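Local coordinates for cytochrome (Paracoccus pantotrophus, PDB 2XTS), which forms the haem c-bearing cytochrome part of the SoxD subunit of sulfane dehydrogenase SoxCD, probably taking up electrons from the molybdenum subunit during oxidation of protein-bound sulfur, at the heme c site. Residues are numbered along the deposited sequence; one frame, centred on the assembly and turned at random. Chains: chain A, Cytochrome; chain B, Sulfite dehydrogenase.

The heme c site. Residues chain B 51, 76, 240, 244-245; chain A 42, 45-46, 48-50, 60-61, 63, 79, 83, 92-93, 97-99, 105, 113. With HEC (heme c), chain C.
Haem c is held by a class I-type cytochrome c pocket of chain A, its propionates capped by chain B. In the CXXCH motif, A:Cys46 and A:Cys49 form the thioethers, and the proximal ligand A:His50 binds HEC FE through NE2 at 2.0 Å. The ND1 N-H of A:His50 meets an in-plane lone pair of A:Pro61 O at 2.8 Å, almost straight at 169°, which fixes the imidazole's rotation. Opposite, A:Met97 SD completes the near-octahedral iron, its chain bent at chi2 (-74°) to bring sulfur beneath the metal. Packing is tight around the macrocycle: A:Pro61 CG lies over pyrrole D, A:Phe99 CB covers pyrrole C, and haem methyl CMD sits 3.6 Å from the centre of the A:Phe99 ring face.

The propionate side is polar and looser, with two waters linking A:Tyr92 OH to HEC O2D and A:Trp83 NE1 to HEC O2A, though the haem is largely buried. B:Arg240 NE and NH2 each donate to HEC O1A, on the ring A propionate, at 2.9 Å; NH2 also donates to O1D of the ring D propionate. Its guanidinium, held flat between B:Lys245 CG and A:Tyr92 OH, salt-bridges HEC O1A, and its positive charge probably offsets that of the carboxylates. B:Ser244 OG adds a 2.7 Å bond to HEC O1A; B:Ser51 OG and, in its ring plane, B:His76 ND1 both donate to O2D. The haem thus lies among helices 35-45, 47-50, 86-96 and 107-120 of chain A, its propionates directed into the interface with the molybdenum subunit.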
# COMPACT_ATOMS: atom_id res chain seq x y z
N SER B 51 3.94 -0.65 26.32
CA SER B 51 2.48 -0.66 26.35
C SER B 51 2.00 0.75 26.02
O SER B 51 1.78 1.57 26.88
CB SER B 51 1.88 -1.19 27.66
OG SER B 51 0.45 -1.16 27.56
N HIS B 76 0.90 -3.89 23.92
CA HIS B 76 0.81 -3.94 25.38
C HIS B 76 2.03 -4.60 26.03
O HIS B 76 2.27 -4.37 27.22
CB HIS B 76 -0.48 -4.62 25.86
CG HIS B 76 -1.74 -3.91 25.45
ND1 HIS B 76 -2.56 -3.20 26.31
CD2 HIS B 76 -2.31 -3.82 24.23
CE1 HIS B 76 -3.58 -2.71 25.61
NE2 HIS B 76 -3.44 -3.07 24.35
N ARG B 240 -9.21 -8.96 30.98
CA ARG B 240 -8.76 -7.62 31.38
C ARG B 240 -9.08 -6.56 30.33
O ARG B 240 -9.51 -5.44 30.66
CB ARG B 240 -7.27 -7.67 31.72
CG ARG B 240 -6.68 -6.41 32.34
CD ARG B 240 -6.11 -5.43 31.35
NE ARG B 240 -5.47 -4.35 32.06
CZ ARG B 240 -4.55 -3.54 31.56
NH1 ARG B 240 -4.16 -3.65 30.30
NH2 ARG B 240 -4.02 -2.60 32.31
N SER B 244 -11.48 -4.10 32.78
CA SER B 244 -10.69 -2.96 33.19
C SER B 244 -10.58 -1.93 32.06
O SER B 244 -10.73 -0.74 32.29
CB SER B 244 -9.29 -3.41 33.59
OG SER B 244 -8.50 -2.30 33.97
N LYS B 245 -10.30 -2.43 30.86
CA LYS B 245 -10.09 -1.60 29.68
C LYS B 245 -11.17 -1.89 28.66
O LYS B 245 -11.88 -2.90 28.75
CB LYS B 245 -8.70 -1.87 29.13
CG LYS B 245 -7.60 -1.65 30.18
CD LYS B 245 -7.49 -0.21 30.67
CE LYS B 245 -6.30 -0.06 31.58
NZ LYS B 245 -6.07 1.34 31.96
N PHE A 42 4.35 -10.49 46.39
CA PHE A 42 4.14 -9.16 45.83
C PHE A 42 5.40 -8.30 46.06
O PHE A 42 5.84 -7.56 45.19
CB PHE A 42 2.91 -8.51 46.46
CG PHE A 42 2.28 -7.46 45.59
CD1 PHE A 42 1.37 -7.84 44.61
CD2 PHE A 42 2.59 -6.12 45.74
CE1 PHE A 42 0.81 -6.89 43.79
CE2 PHE A 42 2.01 -5.16 44.92
CZ PHE A 42 1.11 -5.55 43.97
N ASN A 45 8.10 -9.48 43.54
CA ASN A 45 7.81 -9.53 42.11
C ASN A 45 6.95 -8.41 41.54
O ASN A 45 6.89 -8.26 40.33
CB ASN A 45 7.11 -10.84 41.78
CG ASN A 45 7.94 -12.04 42.13
OD1 ASN A 45 8.95 -12.31 41.48
ND2 ASN A 45 7.55 -12.76 43.17
N CYS A 46 6.34 -7.61 42.41
CA CYS A 46 5.30 -6.64 41.98
C CYS A 46 5.43 -5.22 42.52
O CYS A 46 5.08 -4.26 41.86
CB CYS A 46 3.90 -7.17 42.36
SG CYS A 46 3.67 -8.96 42.07
N SER A 48 7.82 -3.25 43.20
CA SER A 48 8.72 -2.32 42.52
C SER A 48 8.02 -1.39 41.54
O SER A 48 8.58 -0.35 41.22
CB SER A 48 9.82 -3.07 41.78
OG SER A 48 9.29 -3.91 40.79
N CYS A 49 6.83 -1.79 41.07
CA CYS A 49 5.99 -0.94 40.22
C CYS A 49 4.69 -0.57 40.90
O CYS A 49 4.27 0.58 40.85
CB CYS A 49 5.72 -1.64 38.89
SG CYS A 49 7.27 -1.94 38.02
N HIS A 50 4.03 -1.54 41.52
CA HIS A 50 2.67 -1.31 42.02
C HIS A 50 2.60 -0.92 43.50
O HIS A 50 1.51 -0.72 44.02
CB HIS A 50 1.80 -2.55 41.75
CG HIS A 50 1.59 -2.86 40.29
ND1 HIS A 50 0.83 -2.07 39.46
CD2 HIS A 50 1.96 -3.94 39.56
CE1 HIS A 50 0.77 -2.64 38.27
NE2 HIS A 50 1.46 -3.77 38.30
N TRP A 60 2.82 4.11 37.61
CA TRP A 60 2.41 2.73 37.33
C TRP A 60 0.98 2.49 37.82
O TRP A 60 0.49 3.21 38.70
CB TRP A 60 3.34 1.75 38.03
CG TRP A 60 4.77 1.75 37.61
CD1 TRP A 60 5.83 2.10 38.40
CD2 TRP A 60 5.34 1.32 36.35
NE1 TRP A 60 7.00 1.91 37.73
CE2 TRP A 60 6.74 1.44 36.48
CE3 TRP A 60 4.81 0.86 35.14
CZ2 TRP A 60 7.61 1.13 35.45
CZ3 TRP A 60 5.69 0.52 34.12
CH2 TRP A 60 7.07 0.67 34.27
N PRO A 61 0.31 1.45 37.30
CA PRO A 61 -1.09 1.30 37.70
C PRO A 61 -1.31 1.09 39.20
O PRO A 61 -0.58 0.35 39.88
CB PRO A 61 -1.56 0.10 36.89
CG PRO A 61 -0.68 0.09 35.68
CD PRO A 61 0.66 0.53 36.19
N LEU A 63 -3.54 -0.58 41.97
CA LEU A 63 -4.32 -1.82 42.05
C LEU A 63 -5.34 -1.83 43.18
O LEU A 63 -6.16 -2.74 43.25
CB LEU A 63 -3.40 -3.02 42.15
CG LEU A 63 -2.32 -3.13 41.06
CD1 LEU A 63 -1.57 -4.45 41.21
CD2 LEU A 63 -2.91 -2.97 39.65
N ILE A 79 -8.94 -2.52 40.74
CA ILE A 79 -9.58 -3.81 41.01
C ILE A 79 -10.76 -3.65 41.96
O ILE A 79 -11.86 -4.10 41.67
CB ILE A 79 -8.59 -4.84 41.60
CG1 ILE A 79 -7.50 -5.18 40.58
CG2 ILE A 79 -9.34 -6.11 42.03
CD1 ILE A 79 -6.39 -6.01 41.15
N TRP A 83 -13.31 -3.15 38.93
CA TRP A 83 -13.39 -4.42 38.20
C TRP A 83 -14.59 -5.23 38.65
O TRP A 83 -14.94 -5.25 39.83
CB TRP A 83 -12.14 -5.28 38.42
CG TRP A 83 -10.88 -4.78 37.78
CD1 TRP A 83 -10.50 -3.49 37.55
CD2 TRP A 83 -9.81 -5.59 37.32
NE1 TRP A 83 -9.26 -3.45 37.00
CE2 TRP A 83 -8.81 -4.73 36.85
CE3 TRP A 83 -9.59 -6.96 37.28
CZ2 TRP A 83 -7.64 -5.20 36.29
CZ3 TRP A 83 -8.41 -7.42 36.76
CH2 TRP A 83 -7.45 -6.55 36.29
N TYR A 92 -5.35 -12.54 34.40
CA TYR A 92 -4.44 -11.56 33.86
C TYR A 92 -3.09 -11.63 34.58
O TYR A 92 -2.04 -11.56 33.94
CB TYR A 92 -5.03 -10.14 34.01
CG TYR A 92 -4.13 -9.06 33.47
CD1 TYR A 92 -3.99 -8.87 32.10
CD2 TYR A 92 -3.42 -8.24 34.32
CE1 TYR A 92 -3.15 -7.89 31.60
CE2 TYR A 92 -2.56 -7.27 33.82
CZ TYR A 92 -2.45 -7.07 32.46
OH TYR A 92 -1.64 -6.08 31.99
N VAL A 93 -3.09 -11.74 35.91
CA VAL A 93 -1.82 -11.82 36.64
C VAL A 93 -1.03 -13.06 36.20
O VAL A 93 0.16 -12.99 35.95
CB VAL A 93 -2.04 -11.78 38.17
CG1 VAL A 93 -0.76 -12.18 38.91
CG2 VAL A 93 -2.54 -10.40 38.60
N MET A 97 1.64 -10.86 34.03
CA MET A 97 2.49 -10.17 34.98
C MET A 97 3.48 -11.18 35.58
O MET A 97 3.24 -12.38 35.51
CB MET A 97 1.64 -9.50 36.06
CG MET A 97 0.87 -8.32 35.52
SD MET A 97 1.91 -6.85 35.22
CE MET A 97 1.37 -6.37 33.56
N PRO A 98 4.60 -10.71 36.15
CA PRO A 98 5.10 -9.35 36.14
C PRO A 98 5.42 -8.85 34.75
O PRO A 98 5.83 -9.61 33.87
CB PRO A 98 6.39 -9.41 36.97
CG PRO A 98 6.39 -10.72 37.63
CD PRO A 98 5.52 -11.63 36.84
N PHE A 99 5.28 -7.55 34.57
CA PHE A 99 5.50 -6.86 33.30
C PHE A 99 6.97 -6.99 32.95
O PHE A 99 7.83 -6.51 33.69
CB PHE A 99 5.12 -5.40 33.52
CG PHE A 99 5.06 -4.52 32.30
CD1 PHE A 99 4.15 -4.75 31.28
CD2 PHE A 99 5.83 -3.37 32.23
CE1 PHE A 99 4.03 -3.88 30.20
CE2 PHE A 99 5.73 -2.49 31.15
CZ PHE A 99 4.83 -2.76 30.12
N LEU A 105 4.64 -17.11 37.38
CA LEU A 105 3.95 -17.46 38.63
C LEU A 105 3.29 -18.83 38.53
O LEU A 105 2.67 -19.16 37.53
CB LEU A 105 2.88 -16.42 38.92
CG LEU A 105 3.35 -14.98 39.15
CD1 LEU A 105 2.14 -14.08 39.14
CD2 LEU A 105 4.09 -14.83 40.45
N ILE A 113 -1.25 -14.19 45.48
CA ILE A 113 -1.23 -12.79 45.07
C ILE A 113 -2.64 -12.24 44.98
O ILE A 113 -2.91 -11.14 45.43
CB ILE A 113 -0.47 -12.62 43.76
CG1 ILE A 113 1.03 -12.81 44.01
CG2 ILE A 113 -0.77 -11.24 43.11
CD1 ILE A 113 1.85 -12.91 42.78
FE HEC C . 1.61 -5.14 36.82
CHA HEC C . -0.95 -3.88 34.98
CHB HEC C . -0.63 -6.95 38.66
CHC HEC C . 4.16 -6.65 38.40
CHD HEC C . 3.74 -2.91 35.47
NA HEC C . -0.39 -5.37 36.82
C1A HEC C . -1.28 -4.70 36.01
C2A HEC C . -2.63 -5.04 36.38
C3A HEC C . -2.53 -5.90 37.41
C4A HEC C . -1.13 -6.11 37.69
CMA HEC C . -3.67 -6.59 38.20
CAA HEC C . -3.91 -4.48 35.70
CBA HEC C . -4.27 -3.10 36.24
CGA HEC C . -5.55 -2.56 35.67
O1A HEC C . -5.88 -2.85 34.52
O2A HEC C . -6.23 -1.88 36.47
NB HEC C . 1.75 -6.55 38.20
C1B HEC C . 0.71 -7.21 38.85
C2B HEC C . 1.26 -8.29 39.63
C3B HEC C . 2.60 -8.19 39.59
C4B HEC C . 2.92 -7.12 38.68
CMB HEC C . 0.39 -9.19 40.54
CAB HEC C . 3.63 -9.10 40.24
CBB HEC C . 3.33 -10.58 39.89
NC HEC C . 3.60 -4.82 36.91
C1C HEC C . 4.48 -5.53 37.67
C2C HEC C . 5.79 -4.98 37.50
C3C HEC C . 5.68 -3.93 36.67
C4C HEC C . 4.29 -3.80 36.34
CMC HEC C . 7.07 -5.54 38.16
CAC HEC C . 6.70 -2.90 36.18
CBC HEC C . 8.04 -3.34 35.69
ND HEC C . 1.42 -3.68 35.46
C1D HEC C . 2.48 -2.95 34.95
C2D HEC C . 2.04 -2.15 33.84
C3D HEC C . 0.61 -2.47 33.67
C4D HEC C . 0.29 -3.39 34.71
CMD HEC C . 2.84 -1.24 32.91
CAD HEC C . -0.29 -1.90 32.59
CBD HEC C . -0.24 -2.80 31.36
CGD HEC C . -1.15 -2.36 30.26
O1D HEC C . -2.01 -1.47 30.48
O2D HEC C . -1.08 -2.98 29.18
O HOH W 1 -1.12 -5.72 29.36
O HOH W 2 -8.52 -0.47 36.51